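PDB 4QTO: betaine aldehyde dehydrogenase from Staphylococcus aureus subsp. aureus COL, which probably catalyses the NAD-dependent oxidation of betaine aldehyde to glycine betaine, as expected for a member of the aldehyde dehydrogenase family. Local coordinates for residues Cys199-Lys204 with Arg215-Met220; Ile76-Arg81 with Thr229-Leu234; Asp335-Ile340 with Ile378-Lys383; Ser366-Ala371 with Leu394-Thr399. All coordinates share one frame; numbering follows the deposited sequence.

Contact 1 (Cys199-Lys204 with Arg215-Met220); sequences CSLVMK and RVFELM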
loop_
_atom_site.group_PDB
_atom_site.type_symbol
_atom_site.label_atom_id
_atom_site.label_comp_id
_atom_site.label_asym_id
_atom_site.label_seq_id
_atom_site.Cartn_x
_atom_site.Cartn_y
_atom_site.Cartn_z
ATOM N N CYS A 199 10.869 -6.845 18.001
ATOM C CA CYS A 199 11.850 -7.916 18.099
ATOM C C CYS A 199 12.721 -7.793 19.344
ATOM O O CYS A 199 12.722 -6.763 20.013
ATOM C CB CYS A 199 12.795 -7.854 16.890
ATOM S SG CYS A 199 12.034 -8.179 15.295
ATOM N N SER A 200 13.462 -8.874 19.649
ATOM C CA SER A 200 14.542 -8.808 20.630
ATOM C C SER A 200 15.808 -8.869 19.784
ATOM O O SER A 200 15.843 -9.575 18.770
ATOM C CB SER A 200 14.537 -9.986 21.592
ATOM O OG SER A 200 13.416 -9.937 22.433
ATOM N N LEU A 201 16.868 -8.193 20.212
ATOM C CA LEU A 201 18.090 -8.138 19.426
ATOM C C LEU A 201 19.353 -8.373 20.218
ATOM O O LEU A 201 19.417 -8.117 21.414
ATOM C CB LEU A 201 18.183 -6.776 18.717
ATOM C CG LEU A 201 18.310 -5.508 19.589
ATOM C CD1 LEU A 201 19.779 -5.210 19.859
ATOM C CD2 LEU A 201 17.684 -4.287 18.900
ATOM N N VAL A 202 20.343 -8.884 19.502
ATOM C CA VAL A 202 21.708 -9.039 20.015
ATOM C C VAL A 202 22.617 -8.400 18.985
ATOM O O VAL A 202 22.696 -8.867 17.830
ATOM C CB VAL A 202 22.121 -10.504 20.247
ATOM C CG1 VAL A 202 23.538 -10.562 20.854
ATOM C CG2 VAL A 202 21.146 -11.238 21.148
ATOM N N MET A 203 23.317 -7.339 19.380
ATOM C CA MET A 203 24.200 -6.612 18.478
ATOM C C MET A 203 25.644 -6.758 18.849
ATOM O O MET A 203 25.977 -6.797 20.045
ATOM C CB MET A 203 23.856 -5.116 18.499
ATOM C CG MET A 203 24.813 -4.274 17.671
ATOM S SD MET A 203 24.258 -2.593 17.277
ATOM C CE MET A 203 23.056 -2.975 16.017
ATOM N N LYS A 204 26.505 -6.876 17.833
ATOM C CA LYS A 204 27.955 -6.920 18.037
ATOM C C LYS A 204 28.587 -5.946 17.075
ATOM O O LYS A 204 28.540 -6.163 15.864
ATOM C CB LYS A 204 28.554 -8.309 17.808
ATOM C CG LYS A 204 30.050 -8.374 18.172
ATOM C CD LYS A 204 30.772 -9.508 17.491
ATOM C CE LYS A 204 31.303 -9.104 16.131
ATOM N NZ LYS A 204 32.434 -8.115 16.207
ATOM N N ARG A 215 27.903 3.500 23.902
ATOM C CA ARG A 215 27.164 4.699 24.371
ATOM C C ARG A 215 25.689 4.612 24.043
ATOM O O ARG A 215 24.851 4.938 24.908
ATOM C CB ARG A 215 27.785 5.986 23.815
ATOM C CG ARG A 215 27.172 7.256 24.360
ATOM C CD ARG A 215 27.445 7.421 25.845
ATOM N NE ARG A 215 26.850 8.685 26.335
ATOM C CZ ARG A 215 25.926 8.782 27.280
ATOM N NH1 ARG A 215 25.525 7.724 27.987
ATOM N NH2 ARG A 215 25.439 9.980 27.585
ATOM N N VAL A 216 25.339 4.171 22.830
ATOM C CA VAL A 216 23.915 4.105 22.475
ATOM C C VAL A 216 23.192 3.061 23.349
ATOM O O VAL A 216 22.015 3.255 23.677
ATOM C CB VAL A 216 23.650 3.927 20.965
ATOM C CG1 VAL A 216 23.849 2.488 20.527
ATOM C CG2 VAL A 216 22.255 4.380 20.671
ATOM N N PHE A 217 23.869 1.959 23.719
ATOM C CA PHE A 217 23.267 0.996 24.641
ATOM C C PHE A 217 23.002 1.644 26.008
ATOM O O PHE A 217 21.963 1.385 26.623
ATOM C CB PHE A 217 24.038 -0.299 24.745
ATOM C CG PHE A 217 23.585 -1.313 23.744
ATOM C CD1 PHE A 217 23.946 -1.200 22.414
ATOM C CD2 PHE A 217 22.756 -2.340 24.145
ATOM C CE1 PHE A 217 23.468 -2.113 21.485
ATOM C CE2 PHE A 217 22.302 -3.277 23.225
ATOM C CZ PHE A 217 22.649 -3.161 21.909
ATOM N N GLU A 218 23.934 2.473 26.485
ATOM C CA GLU A 218 23.679 3.227 27.744
ATOM C C GLU A 218 22.412 4.080 27.574
ATOM O O GLU A 218 21.552 4.109 28.458
ATOM C CB GLU A 218 24.850 4.130 28.104
ATOM C CG GLU A 218 26.145 3.383 28.441
ATOM C CD GLU A 218 27.284 4.305 28.799
ATOM O OE1 GLU A 218 27.201 5.535 28.494
ATOM O OE2 GLU A 218 28.254 3.805 29.406
ATOM N N LEU A 219 22.297 4.779 26.445
ATOM C CA LEU A 219 21.123 5.636 26.208
ATOM C C LEU A 219 19.815 4.842 26.093
ATOM O O LEU A 219 18.772 5.262 26.600
ATOM C CB LEU A 219 21.345 6.523 24.974
ATOM C CG LEU A 219 22.538 7.468 25.048
ATOM C CD1 LEU A 219 22.733 8.191 23.725
ATOM C CD2 LEU A 219 22.381 8.477 26.184
ATOM N N MET A 220 19.865 3.703 25.403
ATOM C CA MET A 220 18.678 2.837 25.308
ATOM C C MET A 220 18.245 2.323 26.678
ATOM O O MET A 220 17.050 2.267 26.992
ATOM C CB MET A 220 18.917 1.691 24.346
ATOM C CG MET A 220 18.995 2.202 22.918
ATOM S SD MET A 220 18.956 0.850 21.707
ATOM C CE MET A 220 20.569 0.225 21.943
#
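Phe217 drives the end of its ring between Leu201 and Met203, and that single atom makes the close part of the contact. Its CZ lies 4.1 Å from Leu201 CD1 and 4.1 Å from Met203 CB, both neighbours coming at the ring obliquely. From its own helix Met220 closes one ring face, its CE 3.6 Å above the plane over the centre. Met203 touches the ring through CB, while the rest of its side chain packs on Ala187 and Ile191 of helix 183-197. Strand 200-204, helix 211-223 and strand 230-232 form a beta-alpha-beta unit of the Rossmann-type NAD-binding fold, and Phe217 also reaches Ile230 and Leu232 of the second strand. The helix flank turned from the sheet is looser and partly exposed. There Arg215 NH1 donates to Glu218 OE1 in a 2.8 Å salt bridge that uses the oxygen's anti lone pair. The acceptor is tilted 26° out of the guanidinium plane. Leu219 CD2 sits 3.4 Å above one guanidinium face, toward its rim, while the other carboxylate oxygen of Glu218, OE2, accepts from Ser32 N.

Contact 2 (Ile76-Arg81 with Thr229-Leu234); sequences ILAARR and TINLIL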
loop_
_atom_site.group_PDB
_atom_site.type_symbol
_atom_site.label_atom_id
_atom_site.label_comp_id
_atom_site.label_asym_id
_atom_site.label_seq_id
_atom_site.Cartn_x
_atom_site.Cartn_y
_atom_site.Cartn_z
ATOM N N ILE A 76 21.734 -14.514 23.286
ATOM C CA ILE A 76 20.696 -15.007 22.366
ATOM C C ILE A 76 19.551 -15.695 23.145
ATOM O O ILE A 76 18.352 -15.493 22.860
ATOM C CB ILE A 76 21.318 -15.946 21.315
ATOM C CG1 ILE A 76 22.172 -15.110 20.356
ATOM C CG2 ILE A 76 20.233 -16.712 20.559
ATOM C CD1 ILE A 76 23.091 -15.944 19.506
ATOM N N LEU A 77 19.907 -16.499 24.138
ATOM C CA LEU A 77 18.888 -17.168 24.937
ATOM C C LEU A 77 18.058 -16.162 25.735
ATOM O O LEU A 77 16.862 -16.352 25.909
ATOM C CB LEU A 77 19.497 -18.227 25.839
ATOM C CG LEU A 77 20.096 -19.419 25.082
ATOM C CD1 LEU A 77 20.778 -20.366 26.064
ATOM C CD2 LEU A 77 19.063 -20.156 24.266
ATOM N N ALA A 78 18.685 -15.091 26.188
ATOM C CA ALA A 78 17.955 -14.029 26.907
ATOM C C ALA A 78 17.014 -13.286 25.984
ATOM O O ALA A 78 15.889 -12.960 26.368
ATOM C CB ALA A 78 18.917 -13.059 27.553
ATOM N N ALA A 79 17.471 -13.027 24.757
ATOM C CA ALA A 79 16.632 -12.381 23.739
ATOM C C ALA A 79 15.404 -13.247 23.457
ATOM O O ALA A 79 14.268 -12.761 23.316
ATOM C CB ALA A 79 17.452 -12.135 22.488
ATOM N N ARG A 80 15.622 -14.565 23.322
ATOM C CA ARG A 80 14.531 -15.481 23.097
ATOM C C ARG A 80 13.551 -15.471 24.258
ATOM O O ARG A 80 12.332 -15.419 24.056
ATOM C CB ARG A 80 15.060 -16.914 22.827
ATOM C CG ARG A 80 13.999 -18.020 22.815
ATOM C CD ARG A 80 12.889 -17.801 21.797
ATOM N NE ARG A 80 13.440 -17.786 20.441
ATOM C CZ ARG A 80 12.832 -17.261 19.384
ATOM N NH1 ARG A 80 11.640 -16.702 19.485
ATOM N NH2 ARG A 80 13.437 -17.297 18.211
ATOM N N ARG A 81 14.061 -15.573 25.482
ATOM C CA ARG A 81 13.189 -15.559 26.659
ATOM C C ARG A 81 12.333 -14.282 26.703
ATOM O O ARG A 81 11.112 -14.334 26.937
ATOM C CB ARG A 81 14.028 -15.671 27.938
ATOM C CG ARG A 81 13.179 -15.925 29.172
ATOM C CD ARG A 81 13.909 -15.563 30.458
ATOM N NE ARG A 81 14.097 -14.109 30.541
ATOM C CZ ARG A 81 15.275 -13.483 30.563
ATOM N NH1 ARG A 81 16.416 -14.168 30.592
ATOM N NH2 ARG A 81 15.300 -12.153 30.638
ATOM N N THR A 229 15.506 -7.715 25.919
ATOM C CA THR A 229 15.080 -7.171 24.618
ATOM C C THR A 229 16.256 -6.642 23.789
ATOM O O THR A 229 16.265 -6.771 22.559
ATOM C CB THR A 229 14.078 -6.007 24.814
ATOM O OG1 THR A 229 12.937 -6.510 25.510
ATOM C CG2 THR A 229 13.584 -5.452 23.480
ATOM N N ILE A 230 17.221 -6.029 24.475
ATOM C CA ILE A 230 18.429 -5.520 23.829
ATOM C C ILE A 230 19.652 -6.121 24.510
ATOM O O ILE A 230 19.700 -6.261 25.739
ATOM C CB ILE A 230 18.505 -3.977 23.802
ATOM C CG1 ILE A 230 18.550 -3.371 25.209
ATOM C CG2 ILE A 230 17.343 -3.427 23.002
ATOM C CD1 ILE A 230 18.737 -1.863 25.222
ATOM N N ASN A 231 20.641 -6.521 23.717
ATOM C CA ASN A 231 21.865 -7.078 24.239
ATOM C C ASN A 231 23.024 -6.655 23.328
ATOM O O ASN A 231 22.862 -6.566 22.085
ATOM C CB ASN A 231 21.834 -8.608 24.282
ATOM C CG ASN A 231 20.605 -9.170 24.978
ATOM O OD1 ASN A 231 20.634 -9.475 26.178
ATOM N ND2 ASN A 231 19.516 -9.278 24.240
ATOM N N LEU A 232 24.163 -6.405 23.943
ATOM C CA LEU A 232 25.382 -5.979 23.282
ATOM C C LEU A 232 26.514 -6.935 23.626
ATOM O O LEU A 232 26.878 -7.093 24.805
ATOM C CB LEU A 232 25.749 -4.551 23.755
ATOM C CG LEU A 232 27.104 -3.976 23.321
ATOM C CD1 LEU A 232 27.194 -3.841 21.823
ATOM C CD2 LEU A 232 27.393 -2.624 23.990
ATOM N N ILE A 233 27.074 -7.559 22.602
ATOM C CA ILE A 233 28.247 -8.412 22.731
ATOM C C ILE A 233 29.414 -7.644 22.146
ATOM O O ILE A 233 29.263 -6.963 21.119
ATOM C CB ILE A 233 28.034 -9.717 21.950
ATOM C CG1 ILE A 233 26.947 -10.558 22.617
ATOM C CG2 ILE A 233 29.328 -10.520 21.838
ATOM C CD1 ILE A 233 27.231 -11.021 24.012
ATOM N N LEU A 234 30.584 -7.767 22.757
ATOM C CA LEU A 234 31.758 -7.089 22.278
ATOM C C LEU A 234 32.812 -8.143 21.990
ATOM O O LEU A 234 33.087 -8.989 22.843
ATOM C CB LEU A 234 32.300 -6.116 23.312
ATOM C CG LEU A 234 31.382 -4.963 23.741
ATOM C CD1 LEU A 234 31.977 -4.170 24.891
ATOM C CD2 LEU A 234 31.063 -4.033 22.589
#
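Ala78 and Ala79, successive residues of helix 69-85, meet the carboxamide of Asn231 in van der Waals contact. The Ala79 CB methyl is 3.9 Å from Asn231 ND2, and the Ala78 CB methyl stands 4.2 Å from Asn231 OD1, so each end of the amide has one alanine beside it. Such small side chains let the backbones come close, Ala79 CA being only 5.5 Å from Thr229 CA. In Asn231 a chi1 of -51° swings CG to the N side of the residue, which carries the amide toward the helix. The helix packs against the mixed sheet of the Rossmann-type domain beside strand 230-232, which runs parallel to strand 200-204; Val202 of that strand also packs on Ala79. Hydrogen bonding fixes the buried amide from outside the two segments: OD1 accepts from Asp38 N, and ND2 gives bonds to Leu201 O and Gly228 O, a set that defines how the amide is flipped. Charge pairs lie farther out, where Arg81 reaches Asp38 and Arg80 forms salt bridges with Glu84, Glu249 and Asp251.

Contact 3 (Asp335-Ile340 with Ile378-Lys383); sequences DRVKKI and IAVGGK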
loop_
_atom_site.group_PDB
_atom_site.type_symbol
_atom_site.label_atom_id
_atom_site.label_comp_id
_atom_site.label_asym_id
_atom_site.label_seq_id
_atom_site.Cartn_x
_atom_site.Cartn_y
_atom_site.Cartn_z
ATOM N N ASP A 335 44.728 17.513 -10.340
ATOM C CA ASP A 335 45.117 18.802 -9.773
ATOM C C ASP A 335 44.428 19.051 -8.425
ATOM O O ASP A 335 45.040 19.603 -7.497
ATOM C CB ASP A 335 44.741 19.947 -10.734
ATOM C CG ASP A 335 45.615 19.999 -11.972
ATOM O OD1 ASP A 335 46.540 19.162 -12.123
ATOM O OD2 ASP A 335 45.348 20.882 -12.832
ATOM N N ARG A 336 43.154 18.643 -8.294
ATOM C CA ARG A 336 42.466 18.842 -7.040
ATOM C C ARG A 336 42.926 17.850 -5.976
ATOM O O ARG A 336 43.009 18.201 -4.793
ATOM C CB ARG A 336 40.949 18.709 -7.245
ATOM C CG ARG A 336 40.332 19.832 -8.050
ATOM C CD ARG A 336 40.221 21.135 -7.277
ATOM N NE ARG A 336 39.274 21.083 -6.171
ATOM C CZ ARG A 336 37.956 21.169 -6.301
ATOM N NH1 ARG A 336 37.401 21.296 -7.509
ATOM N NH2 ARG A 336 37.197 21.133 -5.224
ATOM N N VAL A 337 43.160 16.603 -6.371
ATOM C CA VAL A 337 43.583 15.573 -5.423
ATOM C C VAL A 337 44.870 16.000 -4.719
ATOM O O VAL A 337 45.034 15.760 -3.520
ATOM C CB VAL A 337 43.705 14.189 -6.083
ATOM C CG1 VAL A 337 44.417 13.191 -5.182
ATOM C CG2 VAL A 337 42.320 13.678 -6.435
ATOM N N LYS A 338 45.748 16.681 -5.451
ATOM C CA LYS A 338 47.011 17.173 -4.872
ATOM C C LYS A 338 46.817 18.186 -3.746
ATOM O O LYS A 338 47.727 18.374 -2.920
ATOM C CB LYS A 338 47.884 17.826 -5.952
ATOM C CG LYS A 338 48.435 16.847 -6.973
ATOM C CD LYS A 338 49.164 17.593 -8.076
ATOM C CE LYS A 338 49.772 16.631 -9.078
ATOM N NZ LYS A 338 50.430 17.379 -10.183
ATOM N N LYS A 339 45.665 18.843 -3.703
ATOM C CA LYS A 339 45.372 19.874 -2.724
ATOM C C LYS A 339 44.588 19.380 -1.505
ATOM O O LYS A 339 44.362 20.151 -0.593
ATOM C CB LYS A 339 44.562 20.990 -3.372
ATOM C CG LYS A 339 45.214 21.652 -4.593
ATOM C CD LYS A 339 44.301 22.745 -5.120
ATOM C CE LYS A 339 44.714 23.244 -6.494
ATOM N NZ LYS A 339 46.095 23.765 -6.498
ATOM N N ILE A 340 44.132 18.124 -1.508
ATOM C CA ILE A 340 43.347 17.594 -0.402
ATOM C C ILE A 340 44.133 17.673 0.901
ATOM O O ILE A 340 45.289 17.248 0.955
ATOM C CB ILE A 340 42.882 16.144 -0.665
ATOM C CG1 ILE A 340 41.887 16.110 -1.853
ATOM C CG2 ILE A 340 42.249 15.539 0.572
ATOM C CD1 ILE A 340 41.424 14.725 -2.232
ATOM N N ILE A 378 49.576 4.878 -11.579
ATOM C CA ILE A 378 49.215 5.569 -10.346
ATOM C C ILE A 378 49.490 7.029 -10.699
ATOM O O ILE A 378 50.664 7.480 -10.679
ATOM C CB ILE A 378 50.071 5.136 -9.144
ATOM C CG1 ILE A 378 50.046 3.625 -8.957
ATOM C CG2 ILE A 378 49.604 5.839 -7.881
ATOM C CD1 ILE A 378 48.697 3.019 -8.769
ATOM N N ALA A 379 48.453 7.761 -11.064
ATOM C CA ALA A 379 48.609 9.120 -11.529
ATOM C C ALA A 379 48.984 10.126 -10.448
ATOM O O ALA A 379 49.676 11.121 -10.728
ATOM C CB ALA A 379 47.376 9.571 -12.268
ATOM N N VAL A 380 48.529 9.878 -9.232
ATOM C CA VAL A 380 48.833 10.720 -8.087
ATOM C C VAL A 380 48.563 9.894 -6.834
ATOM O O VAL A 380 47.701 9.003 -6.852
ATOM C CB VAL A 380 48.028 12.037 -8.101
ATOM C CG1 VAL A 380 46.543 11.775 -7.978
ATOM C CG2 VAL A 380 48.494 12.980 -7.002
ATOM N N GLY A 381 49.327 10.147 -5.773
ATOM C CA GLY A 381 49.141 9.407 -4.512
ATOM C C GLY A 381 49.745 8.032 -4.559
ATOM O O GLY A 381 50.852 7.838 -5.111
ATOM N N GLY A 382 49.079 7.082 -3.921
ATOM C CA GLY A 382 49.521 5.697 -3.907
ATOM C C GLY A 382 50.543 5.309 -2.836
ATOM O O GLY A 382 51.123 4.250 -2.917
ATOM N N LYS A 383 50.794 6.186 -1.870
ATOM C CA LYS A 383 51.741 5.914 -0.805
ATOM C C LYS A 383 51.307 6.535 0.505
ATOM O O LYS A 383 50.380 7.333 0.527
ATOM C CB LYS A 383 53.094 6.573 -1.135
ATOM C CG LYS A 383 53.680 6.113 -2.452
ATOM C CD LYS A 383 55.113 6.535 -2.681
ATOM C CE LYS A 383 55.585 5.953 -4.017
ATOM N NZ LYS A 383 57.063 5.780 -4.110
#
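Val337, Lys338 and Val380 carry the contact with branched or linear aliphatic groups, so neither a ring face nor a planar edge takes part in it. The flat guanidinium nearby, that of Arg336, turns to the subunit interface instead, its NE and NH2 donating to Ser519 O and Phe518 O of the second subunit. Val380 works as a fork. Its CG1 branch meets Val337 CG1 at 3.8 Å and Val337 CB at 4.2 Å, while its CG2 branch touches Lys338 CG at 3.9 Å. The fork is set by the first torsion: CG1 lies between the backbone N and the carbonyl carbon (chi1 64°), and CG2 falls anti to the N, so both methyls face 335-340 and the side chains cross obliquely. Val380 ends strand 377-380, an outermost strand, within this chain, of the seven-stranded sheet of the catalytic domain, antiparallel to strand 399-402. A classic beta bulge interrupts this pairing, Ala379 and Val380 both facing Val400. Behind Val337 the packing is buried and continues onto Leu302, Tyr306, Val400 and Pro398; Ile334, one turn earlier in helix 323-337, adds to the cover over Val380. The Lys338 side is open by contrast, its extended chain carrying NZ past the valine to the exposed surface. The same lysine belongs to a type I beta turn from Val337 to Ile340, where Ile340 N bonds to Val337 O at 3.2 Å. Gly381 and Gly382 follow the strand with positive phi, and Gly382 N is hydrogen-bonded to Thr399 OG1.

Contact 4 (Ser366-Ala371 with Leu394-Thr399); sequences SYMDVA and LFFEPT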
loop_
_atom_site.group_PDB
_atom_site.type_symbol
_atom_site.label_atom_id
_atom_site.label_comp_id
_atom_site.label_asym_id
_atom_site.label_seq_id
_atom_site.Cartn_x
_atom_site.Cartn_y
_atom_site.Cartn_z
ATOM N N SER A 366 48.828 -3.025 -0.759
ATOM C CA SER A 366 49.023 -4.175 -1.618
ATOM C C SER A 366 48.311 -3.993 -2.958
ATOM O O SER A 366 48.740 -4.515 -3.981
ATOM C CB SER A 366 48.561 -5.471 -0.934
ATOM O OG SER A 366 47.150 -5.526 -0.832
ATOM N N TYR A 367 47.174 -3.284 -2.954
ATOM C CA TYR A 367 46.457 -3.043 -4.200
ATOM C C TYR A 367 47.231 -2.154 -5.172
ATOM O O TYR A 367 47.040 -2.252 -6.384
ATOM C CB TYR A 367 45.049 -2.505 -3.939
ATOM C CG TYR A 367 44.038 -3.588 -3.807
ATOM C CD1 TYR A 367 43.649 -4.333 -4.931
ATOM C CD2 TYR A 367 43.401 -3.856 -2.592
ATOM C CE1 TYR A 367 42.689 -5.328 -4.850
ATOM C CE2 TYR A 367 42.439 -4.856 -2.501
ATOM C CZ TYR A 367 42.082 -5.585 -3.626
ATOM O OH TYR A 367 41.119 -6.583 -3.515
ATOM N N MET A 368 48.071 -1.279 -4.646
ATOM C CA MET A 368 48.850 -0.401 -5.512
ATOM C C MET A 368 49.808 -1.246 -6.368
ATOM O O MET A 368 49.962 -1.008 -7.554
ATOM C CB MET A 368 49.605 0.637 -4.701
ATOM C CG MET A 368 48.748 1.572 -3.848
ATOM S SD MET A 368 47.539 2.523 -4.769
ATOM C CE MET A 368 46.119 1.459 -4.658
ATOM N N ASP A 369 50.410 -2.244 -5.746
ATOM C CA ASP A 369 51.298 -3.170 -6.425
ATOM C C ASP A 369 50.539 -3.932 -7.508
ATOM O O ASP A 369 51.025 -4.098 -8.626
ATOM C CB ASP A 369 51.901 -4.171 -5.408
ATOM C CG ASP A 369 52.824 -3.505 -4.385
ATOM O OD1 ASP A 369 53.393 -2.433 -4.718
ATOM O OD2 ASP A 369 52.968 -4.064 -3.250
ATOM N N VAL A 370 49.342 -4.398 -7.168
ATOM C CA VAL A 370 48.511 -5.125 -8.121
ATOM C C VAL A 370 48.172 -4.256 -9.327
ATOM O O VAL A 370 48.303 -4.689 -10.454
ATOM C CB VAL A 370 47.214 -5.637 -7.460
ATOM C CG1 VAL A 370 46.247 -6.183 -8.496
ATOM C CG2 VAL A 370 47.546 -6.690 -6.423
ATOM N N ALA A 371 47.776 -3.016 -9.074
ATOM C CA ALA A 371 47.458 -2.089 -10.159
ATOM C C ALA A 371 48.625 -1.913 -11.147
ATOM O O ALA A 371 48.440 -1.964 -12.368
ATOM C CB ALA A 371 47.041 -0.724 -9.579
ATOM N N LEU A 394 47.640 6.480 10.662
ATOM C CA LEU A 394 47.395 5.528 9.597
ATOM C C LEU A 394 46.926 6.212 8.319
ATOM O O LEU A 394 45.887 5.882 7.756
ATOM C CB LEU A 394 46.373 4.500 10.071
ATOM C CG LEU A 394 46.840 3.633 11.256
ATOM C CD1 LEU A 394 45.679 2.928 11.892
ATOM C CD2 LEU A 394 47.857 2.612 10.773
ATOM N N PHE A 395 47.720 7.167 7.853
ATOM C CA PHE A 395 47.380 7.905 6.653
ATOM C C PHE A 395 47.814 7.219 5.359
ATOM O O PHE A 395 48.807 6.467 5.305
ATOM C CB PHE A 395 47.933 9.327 6.723
ATOM C CG PHE A 395 47.250 10.179 7.734
ATOM C CD1 PHE A 395 46.100 10.876 7.382
ATOM C CD2 PHE A 395 47.707 10.244 9.027
ATOM C CE1 PHE A 395 45.436 11.649 8.319
ATOM C CE2 PHE A 395 47.044 11.003 9.961
ATOM C CZ PHE A 395 45.917 11.723 9.599
ATOM N N PHE A 396 47.013 7.468 4.330
ATOM C CA PHE A 396 47.304 6.984 2.993
ATOM C C PHE A 396 46.859 8.104 2.045
ATOM O O PHE A 396 45.776 8.653 2.214
ATOM C CB PHE A 396 46.627 5.663 2.682
ATOM C CG PHE A 396 47.182 5.008 1.447
ATOM C CD1 PHE A 396 48.309 4.206 1.537
ATOM C CD2 PHE A 396 46.611 5.217 0.232
ATOM C CE1 PHE A 396 48.863 3.633 0.406
ATOM C CE2 PHE A 396 47.149 4.634 -0.900
ATOM C CZ PHE A 396 48.265 3.857 -0.817
ATOM N N GLU A 397 47.724 8.455 1.094
ATOM C CA GLU A 397 47.429 9.574 0.225
ATOM C C GLU A 397 46.227 9.330 -0.682
ATOM O O GLU A 397 46.033 8.216 -1.158
ATOM C CB GLU A 397 48.611 9.881 -0.663
ATOM C CG GLU A 397 49.820 10.447 0.071
ATOM C CD GLU A 397 51.053 10.567 -0.833
ATOM O OE1 GLU A 397 51.134 9.926 -1.926
ATOM O OE2 GLU A 397 51.993 11.262 -0.392
ATOM N N PRO A 398 45.438 10.385 -0.947
ATOM C CA PRO A 398 44.349 10.210 -1.916
ATOM C C PRO A 398 44.983 9.907 -3.259
ATOM O O PRO A 398 45.980 10.550 -3.672
ATOM C CB PRO A 398 43.589 11.529 -1.879
ATOM C CG PRO A 398 44.545 12.503 -1.286
ATOM C CD PRO A 398 45.443 11.722 -0.349
ATOM N N THR A 399 44.402 8.931 -3.947
ATOM C CA THR A 399 45.030 8.343 -5.113
ATOM C C THR A 399 44.108 8.268 -6.316
ATOM O O THR A 399 42.903 7.992 -6.167
ATOM C CB THR A 399 45.446 6.906 -4.715
ATOM O OG1 THR A 399 46.298 6.950 -3.554
ATOM C CG2 THR A 399 46.138 6.160 -5.826
#
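Met368 and Phe396 form a Met-aromatic contact in the catalytic domain of the aldehyde dehydrogenase fold, where helix 358-373 packs on the loop leading into strand 399-402. The sulfur interaction is made at the edge: Met368 SD lies 5.4 Å from the centroid of the Phe396 ring, 80° off the ring normal. Apolar contact is closer and uses the carbon before the sulfur, with Met368 CG 3.8 Å from Phe396 CZ and near the plane of the ring. Chi1 of Met368 sets CG beside the ring, and the bend at chi2 (-58°) turns SD to the methyl of Thr399, 4.0 Å from its CG2. All three residues are buried; Ile401 packs against Met368 as well, and Phe396 extends along the helix to Ile364 and Glu365. Hydrogen bonds shape the loop rather than joining it to this helical segment. Glu397 is paired through its backbone with Lys383, and Thr399 with Pro418 and with Val420 of strand 419-425. Thr399 turns CG2 anti to its backbone N, which leaves OG1 beside that N and able to bond back along the chain. This hydroxyl also accepts from Gly382 N, and it donates to Glu397 O at 2.7 Å, meeting the carbonyl at a C=O...O angle of 138° from 40° above its plane.

The four contacts fall into two pairs on opposite sides of the chain's centre. Contacts 1 and 2, with centres 9 Å apart, share the mixed sheet in which strands 200-204 and 230-232 are parallel neighbours; both segments of contact 1 lie in sequence between the two segments of contact 2, which opens at helix 69-85. Contacts 3 and 4, centres 11 Å apart, follow later and interleave, in the order 335-340, 366-371, 378-383, 394-399, around the seven-stranded sheet. Contact centres of one pair lie about 36 to 47 Å from those of the other, and nearest atoms about 18 Å or more, consistent with separate NAD-binding and catalytic domains, each containing its own helix-to-sheet or helix-to-loop packing.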